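Side-chain contacts in putative DNA protection protein (Streptomyces coelicolor, PDB 4CYB), which binds iron and probably oxidises it, as a twelve-subunit member of the Dps family, whose members protect DNA: residues J[25-30]-J[128-133]; J[33-38]-J[70-75]. One frame throughout, in Å; residues are numbered along the deposited sequence.

Interaction 1: residues J[25-30]-J[128-133]; sequences CQRLNK and HDAAAR
Arg27 CG lies beside its own backbone N and anti to the carbonyl carbon (chi1 -57°), and the chain then bends at chi2 and chi3, a curled path that turns its guanidinium end-on to Asp129 of the facing helix. Asp129 meets it with CG swung anti to the backbone N, which carries OD2 toward the partner. Both terminal nitrogens of Arg27 grip this one oxygen: NH1 lies 2.7 Å and NH2 2.9 Å from Asp129 OD2. The NH2 bond uses the anti lone pair, whereas NH1 comes from above the carboxylate plane; the two flat groups are tilted 40° to each other. Ala130, small enough to let a guanidinium lie close, sets its CB over the centre of one face, 3.7 Å from Arg27 CZ. Asp129 OD1 takes a weak bond from Arg133 NH1, so the carboxylate lies between two arginines and probably offsets part of their charge; the stronger partner of Arg133 is Glu136. Tyr23 OH also bonds Arg27 NH1. The salt-bridge network thus ties helix 18-48 to helix 109-136, nearly antiparallel at 162° with local axes 10.4 Å apart, while Leu28 packs on helix 54-81 and Ala131 on helix 140-164 of the four-helix bundle.

Interaction 2: residues J[33-38]-J[70-75]; sequences ADTRIL and ELIDTV. With FE (Fe (III) ion), chain B.
Ile72 pushes its branched end between Thr35 and Arg36, and all three residues are buried. Its CG1 presses on the methyl of Thr35, with CG1 to Thr35 CG2 at 3.5 Å, tighter than usual carbon contact, the two side chains running alongside in opposite senses. Thr35 can face this aliphatic neighbour because chi1 (-63°) sets CG2 anti to the backbone N, while OG1 turns back to bond Val31 O in its own helix. The other branch, Ile72 CG2, lies 3.9 Å from Arg36 CD, where the arginine chain passes nearly perpendicular to the isoleucine. Cutting Ile72 back to an alanine is likely to open a gap beside the Thr35 methyl and deprive Arg36 CD of its neighbour on this side. Gly88 O and Asp40 of a neighbouring subunit, the latter by a salt bridge, anchor Arg36. Asp73 binds ferric iron through OD1 at 2.6 Å and OD2 at 2.5 Å; Glu77, three waters and His46 of that subunit complete the intersubunit site, characteristic of Dps proteins. Lys43 and Trp47 of that subunit hold Asp73 OD1, and Trp47 also packs on Ile72. Here helix 18-48 packs against helix 54-81, Leu38 touching helix 109-136, Leu71 helix 140-164, and helix 90-96 covering Arg36.

Helix 18-48 serves both contacts, meeting helix 109-136 in interaction 1 and helix 54-81 in interaction 2, so one long helix is fastened to two others of the same bundle. The centre of interaction 2 lies about 4 Å from the centre of the chain, and the contact is wholly buried; it relies on fitted aliphatic carbons. Interaction 1, its centre about 12 Å from that of the chain and only partly buried, relies on charge, which suits a place nearer solvent. The areas are nearly equal, 174 and 169 Å², despite this difference. The two join where Leu28 O packs on Val75 CG1 at 3.6 Å. Only interaction 2 includes an iron ligand; interaction 1 lies away from the iron site.

Interaction 1: residues J[25-30]-J[128-133]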
loop_
_atom_site.group_PDB
_atom_site.type_symbol
_atom_site.label_atom_id
_atom_site.label_comp_id
_atom_site.label_asym_id
_atom_site.label_seq_id
_atom_site.Cartn_x
_atom_site.Cartn_y
_atom_site.Cartn_z
ATOM N N CYS J 25 -6.710 36.649 12.312
ATOM C CA CYS J 25 -7.803 36.259 11.413
ATOM C C CYS J 25 -7.991 37.198 10.206
ATOM O O CYS J 25 -8.223 36.728 9.110
ATOM C CB CYS J 25 -9.143 36.073 12.106
ATOM S SG CYS J 25 -9.142 34.657 13.242
ATOM N N GLN J 26 -7.855 38.530 10.415
ATOM C CA GLN J 26 -7.887 39.448 9.263
ATOM C C GLN J 26 -6.740 39.173 8.314
ATOM O O GLN J 26 -6.990 39.135 7.102
ATOM C CB GLN J 26 -7.751 40.917 9.729
ATOM C CG GLN J 26 -8.906 41.375 10.572
ATOM C CD GLN J 26 -8.602 42.686 11.345
ATOM O OE1 GLN J 26 -9.462 43.179 12.072
ATOM N NE2 GLN J 26 -7.396 43.243 11.169
ATOM N N ARG J 27 -5.504 38.991 8.805
ATOM C CA ARG J 27 -4.401 38.740 7.898
ATOM C C ARG J 27 -4.590 37.368 7.182
ATOM O O ARG J 27 -4.338 37.246 5.964
ATOM C CB ARG J 27 -3.023 38.778 8.573
ATOM C CG ARG J 27 -2.681 40.069 9.302
ATOM C CD ARG J 27 -2.837 41.324 8.455
ATOM N NE ARG J 27 -2.103 41.268 7.213
ATOM C CZ ARG J 27 -0.893 41.791 6.996
ATOM N NH1 ARG J 27 -0.206 42.420 7.972
ATOM N NH2 ARG J 27 -0.382 41.716 5.787
ATOM N N LEU J 28 -5.033 36.371 7.957
ATOM C CA LEU J 28 -5.182 35.012 7.364
ATOM C C LEU J 28 -6.250 35.037 6.299
ATOM O O LEU J 28 -6.087 34.336 5.265
ATOM C CB LEU J 28 -5.485 33.954 8.443
ATOM C CG LEU J 28 -4.273 33.594 9.316
ATOM C CD1 LEU J 28 -4.642 32.812 10.570
ATOM C CD2 LEU J 28 -3.165 32.886 8.526
ATOM N N ASN J 29 -7.342 35.771 6.537
ATOM C CA ASN J 29 -8.417 35.800 5.565
ATOM C C ASN J 29 -8.013 36.446 4.255
ATOM O O ASN J 29 -8.519 36.090 3.214
ATOM C CB ASN J 29 -9.738 36.380 6.085
ATOM C CG ASN J 29 -10.627 35.316 6.710
ATOM O OD1 ASN J 29 -10.782 34.218 6.156
ATOM N ND2 ASN J 29 -11.241 35.644 7.837
ATOM N N LYS J 30 -7.121 37.425 4.304
ATOM C CA LYS J 30 -6.646 38.009 3.051
ATOM C C LYS J 30 -5.802 37.002 2.280
ATOM O O LYS J 30 -5.974 36.838 1.047
ATOM C CB LYS J 30 -5.853 39.332 3.319
ATOM C CG LYS J 30 -5.298 39.990 2.041
ATOM C CD LYS J 30 -6.374 40.190 0.973
ATOM C CE LYS J 30 -5.885 41.181 -0.082
ATOM N NZ LYS J 30 -4.562 40.847 -0.642
ATOM N N HIS J 128 5.203 37.807 3.922
ATOM C CA HIS J 128 6.343 38.329 4.744
ATOM C C HIS J 128 5.844 39.341 5.766
ATOM O O HIS J 128 6.216 39.286 6.950
ATOM C CB HIS J 128 7.387 38.991 3.844
ATOM C CG HIS J 128 8.254 38.004 3.087
ATOM N ND1 HIS J 128 9.166 37.214 3.698
ATOM C CD2 HIS J 128 8.309 37.698 1.742
ATOM C CE1 HIS J 128 9.815 36.472 2.776
ATOM N NE2 HIS J 128 9.300 36.770 1.574
ATOM N N ASP J 129 4.990 40.258 5.302
ATOM C CA ASP J 129 4.436 41.302 6.180
ATOM C C ASP J 129 3.562 40.697 7.280
ATOM O O ASP J 129 3.727 41.017 8.463
ATOM C CB ASP J 129 3.648 42.346 5.367
ATOM C CG ASP J 129 3.036 43.413 6.251
ATOM O OD1 ASP J 129 3.837 44.188 6.805
ATOM O OD2 ASP J 129 1.792 43.452 6.450
ATOM N N ALA J 130 2.610 39.829 6.911
ATOM C CA ALA J 130 1.724 39.195 7.911
ATOM C C ALA J 130 2.509 38.324 8.880
ATOM O O ALA J 130 2.197 38.307 10.065
ATOM C CB ALA J 130 0.593 38.379 7.253
ATOM N N ALA J 131 3.530 37.613 8.399
ATOM C CA ALA J 131 4.423 36.836 9.291
ATOM C C ALA J 131 5.098 37.696 10.363
ATOM O O ALA J 131 5.050 37.365 11.564
ATOM C CB ALA J 131 5.458 36.032 8.496
ATOM N N ALA J 132 5.677 38.813 9.931
ATOM C CA ALA J 132 6.328 39.733 10.891
ATOM C C ALA J 132 5.314 40.283 11.913
ATOM O O ALA J 132 5.592 40.313 13.117
ATOM C CB ALA J 132 7.001 40.876 10.150
ATOM N N ARG J 133 4.153 40.748 11.455
ATOM C CA ARG J 133 3.178 41.397 12.347
ATOM C C ARG J 133 2.500 40.437 13.288
ATOM O O ARG J 133 2.342 40.740 14.456
ATOM C CB ARG J 133 2.106 42.150 11.571
ATOM C CG ARG J 133 2.585 43.230 10.629
ATOM C CD ARG J 133 2.944 44.487 11.416
ATOM N NE ARG J 133 4.342 44.446 11.867
ATOM C CZ ARG J 133 5.412 44.519 11.061
ATOM N NH1 ARG J 133 5.267 44.630 9.749
ATOM N NH2 ARG J 133 6.641 44.473 11.566
#

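Interaction 2: residues J[33-38]-J[70-75]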
loop_
_atom_site.group_PDB
_atom_site.type_symbol
_atom_site.label_atom_id
_atom_site.label_comp_id
_atom_site.label_asym_id
_atom_site.label_seq_id
_atom_site.Cartn_x
_atom_site.Cartn_y
_atom_site.Cartn_z
ATOM N N ALA J 33 -8.230 34.469 0.802
ATOM C CA ALA J 33 -8.913 35.006 -0.400
ATOM C C ALA J 33 -7.986 34.972 -1.608
ATOM O O ALA J 33 -8.375 34.517 -2.683
ATOM C CB ALA J 33 -9.471 36.431 -0.140
ATOM N N ASP J 34 -6.739 35.453 -1.474
ATOM C CA ASP J 34 -5.807 35.407 -2.587
ATOM C C ASP J 34 -5.453 33.961 -3.042
ATOM O O ASP J 34 -5.339 33.674 -4.251
ATOM C CB ASP J 34 -4.527 36.169 -2.267
ATOM C CG ASP J 34 -4.774 37.699 -1.992
ATOM O OD1 ASP J 34 -5.734 38.288 -2.547
ATOM O OD2 ASP J 34 -4.001 38.284 -1.186
ATOM N N THR J 35 -5.330 33.083 -2.069
ATOM C CA THR J 35 -4.976 31.702 -2.336
ATOM C C THR J 35 -6.173 30.985 -2.992
ATOM O O THR J 35 -5.974 30.142 -3.879
ATOM C CB THR J 35 -4.597 30.967 -1.046
ATOM O OG1 THR J 35 -3.429 31.572 -0.470
ATOM C CG2 THR J 35 -4.257 29.470 -1.361
ATOM N N ARG J 36 -7.384 31.285 -2.561
ATOM C CA ARG J 36 -8.574 30.802 -3.331
ATOM C C ARG J 36 -8.550 31.168 -4.822
ATOM O O ARG J 36 -8.782 30.311 -5.696
ATOM C CB ARG J 36 -9.889 31.245 -2.698
ATOM C CG ARG J 36 -10.122 30.695 -1.305
ATOM C CD ARG J 36 -10.861 29.378 -1.430
ATOM N NE ARG J 36 -12.164 29.500 -2.076
ATOM C CZ ARG J 36 -13.265 29.884 -1.424
ATOM N NH1 ARG J 36 -13.187 30.216 -0.130
ATOM N NH2 ARG J 36 -14.422 30.002 -2.079
ATOM N N ILE J 37 -8.175 32.426 -5.146
ATOM C CA ILE J 37 -8.112 32.804 -6.569
ATOM C C ILE J 37 -6.961 32.028 -7.261
ATOM O O ILE J 37 -7.103 31.585 -8.385
ATOM C CB ILE J 37 -7.828 34.341 -6.691
ATOM C CG1 ILE J 37 -8.946 35.104 -5.958
ATOM C CG2 ILE J 37 -7.684 34.746 -8.163
ATOM C CD1 ILE J 37 -10.314 34.870 -6.577
ATOM N N LEU J 38 -5.837 31.871 -6.578
ATOM C CA LEU J 38 -4.660 31.229 -7.151
ATOM C C LEU J 38 -4.934 29.737 -7.403
ATOM O O LEU J 38 -4.594 29.224 -8.469
ATOM C CB LEU J 38 -3.426 31.430 -6.260
ATOM C CG LEU J 38 -2.180 30.742 -6.835
ATOM C CD1 LEU J 38 -1.949 31.151 -8.297
ATOM C CD2 LEU J 38 -0.969 31.137 -5.953
ATOM N N GLU J 70 -4.631 22.338 -0.295
ATOM C CA GLU J 70 -4.283 21.924 1.053
ATOM C C GLU J 70 -3.918 23.189 1.912
ATOM O O GLU J 70 -4.311 23.282 3.081
ATOM C CB GLU J 70 -3.152 20.861 1.087
ATOM C CG GLU J 70 -2.616 20.772 2.540
ATOM C CD GLU J 70 -1.633 19.644 2.918
ATOM O OE1 GLU J 70 -0.811 19.205 2.076
ATOM O OE2 GLU J 70 -1.683 19.209 4.107
ATOM N N LEU J 71 -3.214 24.137 1.318
ATOM C CA LEU J 71 -2.978 25.444 2.035
ATOM C C LEU J 71 -4.303 26.162 2.415
ATOM O O LEU J 71 -4.441 26.671 3.510
ATOM C CB LEU J 71 -2.133 26.394 1.196
ATOM C CG LEU J 71 -0.671 26.024 0.955
ATOM C CD1 LEU J 71 -0.013 27.103 0.042
ATOM C CD2 LEU J 71 0.044 25.814 2.298
ATOM N N ILE J 72 -5.277 26.203 1.507
ATOM C CA ILE J 72 -6.577 26.823 1.782
ATOM C C ILE J 72 -7.188 26.172 3.031
ATOM O O ILE J 72 -7.639 26.865 3.945
ATOM C CB ILE J 72 -7.549 26.672 0.568
ATOM C CG1 ILE J 72 -7.091 27.606 -0.562
ATOM C CG2 ILE J 72 -9.035 26.862 0.948
ATOM C CD1 ILE J 72 -7.589 27.203 -1.917
ATOM N N ASP J 73 -7.260 24.833 3.044
ATOM C CA ASP J 73 -7.861 24.129 4.183
ATOM C C ASP J 73 -7.107 24.400 5.481
ATOM O O ASP J 73 -7.742 24.654 6.529
ATOM C CB ASP J 73 -7.949 22.631 3.888
ATOM C CG ASP J 73 -8.651 21.873 4.999
ATOM O OD1 ASP J 73 -9.903 21.912 5.062
ATOM O OD2 ASP J 73 -7.950 21.193 5.795
ATOM N N THR J 74 -5.787 24.415 5.422
ATOM C CA THR J 74 -4.984 24.571 6.631
ATOM C C THR J 74 -5.150 26.028 7.171
ATOM O O THR J 74 -5.281 26.266 8.382
ATOM C CB THR J 74 -3.506 24.284 6.357
ATOM O OG1 THR J 74 -3.334 22.906 5.916
ATOM C CG2 THR J 74 -2.639 24.542 7.685
ATOM N N VAL J 75 -5.145 26.987 6.264
ATOM C CA VAL J 75 -5.344 28.398 6.681
ATOM C C VAL J 75 -6.746 28.671 7.204
ATOM O O VAL J 75 -6.881 29.347 8.225
ATOM C CB VAL J 75 -4.983 29.345 5.493
ATOM C CG1 VAL J 75 -5.310 30.832 5.764
ATOM C CG2 VAL J 75 -3.505 29.220 5.211
HETATM FE FE FE B . -9.841 19.931 6.747
HETATM O O HOH W 1 -9.926 18.856 4.633
HETATM O O HOH W 2 -10.316 17.867 7.707
HETATM O O HOH W 3 -7.790 18.861 7.311
#